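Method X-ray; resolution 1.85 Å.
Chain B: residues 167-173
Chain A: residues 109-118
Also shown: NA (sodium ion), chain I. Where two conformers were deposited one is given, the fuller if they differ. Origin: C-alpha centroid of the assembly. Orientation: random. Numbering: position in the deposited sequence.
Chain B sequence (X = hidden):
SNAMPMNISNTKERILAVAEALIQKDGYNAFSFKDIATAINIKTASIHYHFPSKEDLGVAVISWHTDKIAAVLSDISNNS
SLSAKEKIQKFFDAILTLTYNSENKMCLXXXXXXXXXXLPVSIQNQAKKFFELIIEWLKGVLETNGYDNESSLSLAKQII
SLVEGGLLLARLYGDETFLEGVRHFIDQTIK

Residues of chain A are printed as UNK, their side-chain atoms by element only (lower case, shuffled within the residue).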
# COMPACT_ATOMS: atom_id res chain seq x y z
N LEU B 167 2.76 -0.55 -7.65
CA LEU B 167 2.46 -1.96 -7.58
C LEU B 167 1.07 -2.19 -6.96
O LEU B 167 0.32 -3.01 -7.43
CB LEU B 167 3.52 -2.70 -6.76
CG LEU B 167 4.88 -2.85 -7.41
CD1 LEU B 167 5.77 -3.46 -6.36
CD2 LEU B 167 4.80 -3.70 -8.70
N LEU B 168 0.76 -1.44 -5.91
CA LEU B 168 -0.51 -1.54 -5.24
C LEU B 168 -1.71 -1.31 -6.16
O LEU B 168 -2.69 -2.05 -6.12
CB LEU B 168 -0.55 -0.51 -4.10
CG LEU B 168 -1.72 -0.59 -3.14
CD1 LEU B 168 -1.57 -1.79 -2.19
CD2 LEU B 168 -1.82 0.71 -2.36
N LEU B 169 -1.62 -0.28 -6.99
CA LEU B 169 -2.70 0.09 -7.87
C LEU B 169 -2.68 -0.67 -9.19
O LEU B 169 -3.76 -0.97 -9.74
CB LEU B 169 -2.70 1.62 -8.09
CG LEU B 169 -2.73 2.45 -6.79
CD1 LEU B 169 -2.63 3.93 -7.07
CD2 LEU B 169 -3.98 2.10 -5.93
N ALA B 170 -1.51 -1.00 -9.74
CA ALA B 170 -1.46 -1.73 -11.02
C ALA B 170 -2.17 -3.08 -10.95
O ALA B 170 -2.82 -3.49 -11.92
CB ALA B 170 -0.01 -1.99 -11.45
N ARG B 171 -2.06 -3.75 -9.80
CA ARG B 171 -2.61 -5.11 -9.60
C ARG B 171 -4.13 -5.16 -9.38
O ARG B 171 -4.74 -6.23 -9.41
CB ARG B 171 -1.81 -5.81 -8.49
CG ARG B 171 -2.05 -5.29 -7.13
CD ARG B 171 -1.13 -5.99 -6.13
NE ARG B 171 -1.47 -7.39 -5.95
CZ ARG B 171 -2.23 -7.88 -4.97
NH1 ARG B 171 -2.79 -7.08 -4.07
NH2 ARG B 171 -2.47 -9.19 -4.92
N LEU B 172 -4.78 -4.00 -9.26
CA LEU B 172 -6.23 -3.97 -9.09
C LEU B 172 -7.01 -4.22 -10.36
O LEU B 172 -8.08 -4.82 -10.33
CB LEU B 172 -6.70 -2.62 -8.52
CG LEU B 172 -6.03 -2.21 -7.22
CD1 LEU B 172 -6.71 -0.92 -6.72
CD2 LEU B 172 -6.07 -3.35 -6.16
N TYR B 173 -6.51 -3.79 -11.50
CA TYR B 173 -7.21 -4.11 -12.73
C TYR B 173 -6.25 -4.16 -13.93
O TYR B 173 -6.64 -3.91 -15.08
CB TYR B 173 -8.44 -3.18 -12.93
CG TYR B 173 -8.18 -1.72 -12.66
CD1 TYR B 173 -8.27 -1.21 -11.36
CD2 TYR B 173 -7.85 -0.84 -13.69
CE1 TYR B 173 -8.01 0.12 -11.09
CE2 TYR B 173 -7.59 0.50 -13.44
CZ TYR B 173 -7.68 0.98 -12.13
OH TYR B 173 -7.44 2.31 -11.82
N UNK A 109 -8.80 3.66 0.92
CA UNK A 109 -8.64 3.05 -0.38
C UNK A 109 -7.40 2.17 -0.46
O UNK A 109 -7.44 1.04 -0.99
N UNK A 110 -6.28 2.70 0.04
CA UNK A 110 -5.03 1.97 0.08
C UNK A 110 -5.14 0.67 0.87
O UNK A 110 -4.59 -0.37 0.47
N UNK A 111 -5.84 0.72 2.00
CA UNK A 111 -6.04 -0.47 2.81
C UNK A 111 -6.80 -1.54 2.05
O UNK A 111 -6.39 -2.74 2.00
se UNK A 111 -4.27 -0.47 5.58
c UNK A 111 -4.41 -0.28 7.54
c UNK A 111 -5.82 0.59 5.11
c UNK A 111 -6.74 -0.11 4.11
N UNK A 112 -7.92 -1.15 1.44
CA UNK A 112 -8.68 -2.12 0.63
C UNK A 112 -7.89 -2.61 -0.58
O UNK A 112 -7.95 -3.79 -0.93
c UNK A 112 -12.49 -2.92 2.73
c UNK A 112 -13.00 -1.79 3.25
c UNK A 112 -11.59 -0.47 1.86
c UNK A 112 -11.04 -1.63 1.31
c UNK A 112 -10.02 -1.56 0.24
c UNK A 112 -11.52 -2.86 1.75
c UNK A 112 -12.53 -0.56 2.84
N UNK A 113 -7.11 -1.74 -1.22
CA UNK A 113 -6.22 -2.17 -2.30
C UNK A 113 -5.25 -3.25 -1.85
O UNK A 113 -5.04 -4.21 -2.58
c UNK A 113 -5.45 -1.00 -2.91
N UNK A 114 -4.65 -3.10 -0.67
CA UNK A 114 -3.72 -4.11 -0.16
C UNK A 114 -4.42 -5.48 0.07
O UNK A 114 -3.84 -6.54 -0.20
c UNK A 114 -3.01 -3.64 1.12
o UNK A 114 -3.86 -3.68 2.27
N UNK A 115 -5.66 -5.43 0.55
CA UNK A 115 -6.43 -6.62 0.90
C UNK A 115 -7.23 -7.19 -0.28
O UNK A 115 -7.92 -8.20 -0.12
c UNK A 115 -6.73 -5.81 3.29
o UNK A 115 -5.61 -6.29 3.57
o UNK A 115 -7.30 -4.96 3.98
c UNK A 115 -7.42 -6.28 2.02
N UNK A 116 -7.10 -6.56 -1.45
CA UNK A 116 -8.04 -6.73 -2.60
C UNK A 116 -8.39 -8.17 -2.93
O UNK A 116 -9.58 -8.51 -3.07
c UNK A 116 -9.21 -4.59 -4.87
c UNK A 116 -9.42 -6.31 -7.01
c UNK A 116 -7.45 -6.02 -3.81
c UNK A 116 -8.53 -6.58 -5.98
c UNK A 116 -8.42 -5.74 -4.90
c UNK A 116 -10.19 -5.16 -6.96
c UNK A 116 -10.08 -4.30 -5.89
N UNK A 117 -7.39 -9.04 -3.05
CA UNK A 117 -7.65 -10.42 -3.46
C UNK A 117 -8.45 -11.22 -2.41
O UNK A 117 -9.06 -12.23 -2.75
n UNK A 117 -6.30 -11.73 -7.03
o UNK A 117 -7.35 -9.84 -6.52
c UNK A 117 -6.36 -11.14 -3.80
c UNK A 117 -5.65 -10.58 -5.01
c UNK A 117 -6.51 -10.69 -6.26
N UNK A 118 -8.46 -10.76 -1.16
CA UNK A 118 -9.19 -11.45 -0.11
C UNK A 118 -10.64 -10.95 0.01
O UNK A 118 -11.43 -11.53 0.77
c UNK A 118 -8.48 -11.26 1.25
o UNK A 118 -8.72 -9.95 1.78
NA NA I . -3.44 -5.25 4.14
O HOH W 1 -3.01 -4.22 -4.43
O HOH W 2 -4.59 -8.43 -2.19
O HOH W 3 -4.90 -3.77 5.30
O HOH W 4 -2.37 -7.13 3.28

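Position 109 has backbone atoms alone, and the chain B stretch makes no contact with it; it is Gly109(A). Position 110 likewise carries no side-chain atom. Its O is 4.1 Å from Leu168(B) CD2, and an ideal CB built on it would sit 4.3 Å from that same methyl, Leu168(B) CD2; it is Gly110(A).

Position 111 has an unbranched chain of two carbons, a selenium and a last carbon, and its CA-to-CB bond points away from the chain B stretch; this defines selenomethionine, Met111(A). Position 112 shows one carbon followed by a ring of six carbons with no oxygen. Its ring leads away and stays 7.7 Å or more from the chain B stretch: Phe112(A).

Position 113 has a single side-chain carbon, CB, directed toward the chain B stretch, 3.8 Å from Leu168(B) CG and 4.0 Å from Leu172(B) CD1, so this small methyl packs against two leucines one helical turn apart; it is Ala113(A). Position 114 has one carbon and one oxygen, with no second carbon on CB, and its CB is 4.1 Å from Leu168(B) CD1: Ser114(A). Its OG donates to Met111(A) O at 2.7 Å and binds the sodium ion, NA, at 2.5 Å.

Position 115 has two carbons, the second bearing two oxygens, a short carboxylate, and points away from the chain B stretch: Asp115(A). Its OD1 is 2.5 Å from the sodium, NA, and OD2 accepts from water 3 at 3.0 Å. Position 116 again has one carbon and a six-carbon ring. The ring carbon bonded to CB lies 3.6 Å from Leu172(B) CD2, which sits over one ring face, 25° off the ring normal, a CH-pi contact; hence Phe116(A).

Position 117 has three carbons, the third carrying one oxygen and one nitrogen, an amide. Its second side-chain carbon lies 3.5 Å from Arg171(B) NH2, oblique to the guanidinium: Gln117(A). Position 118, one carbon and one oxygen, out of reach of the chain B stretch, is Ser118(A), whose OG donates to Asp115(A) O at 2.7 Å.

The helices cross at 60°, their axes 9.4 Å apart at closest approach, and Leu168(B) and Ala113(A) have the nearest CA atoms, 6.5 Å apart. No direct hydrogen bond joins the stretches. Water carries the polar link: water 1 donates to Ala113(A) O (2.7 Å) and Leu168(B) O (2.8 Å), water 2 donates to Ser114(A) O (2.8 Å), and each accepts from Arg171(B) NH1 at 2.9 Å. The contact thus combines apolar packing around Ala113(A) and Phe116(A) with a hydrated arginine bridge, burying 386 Å² in total.

Chain A (109-118) GGMFASDFQS
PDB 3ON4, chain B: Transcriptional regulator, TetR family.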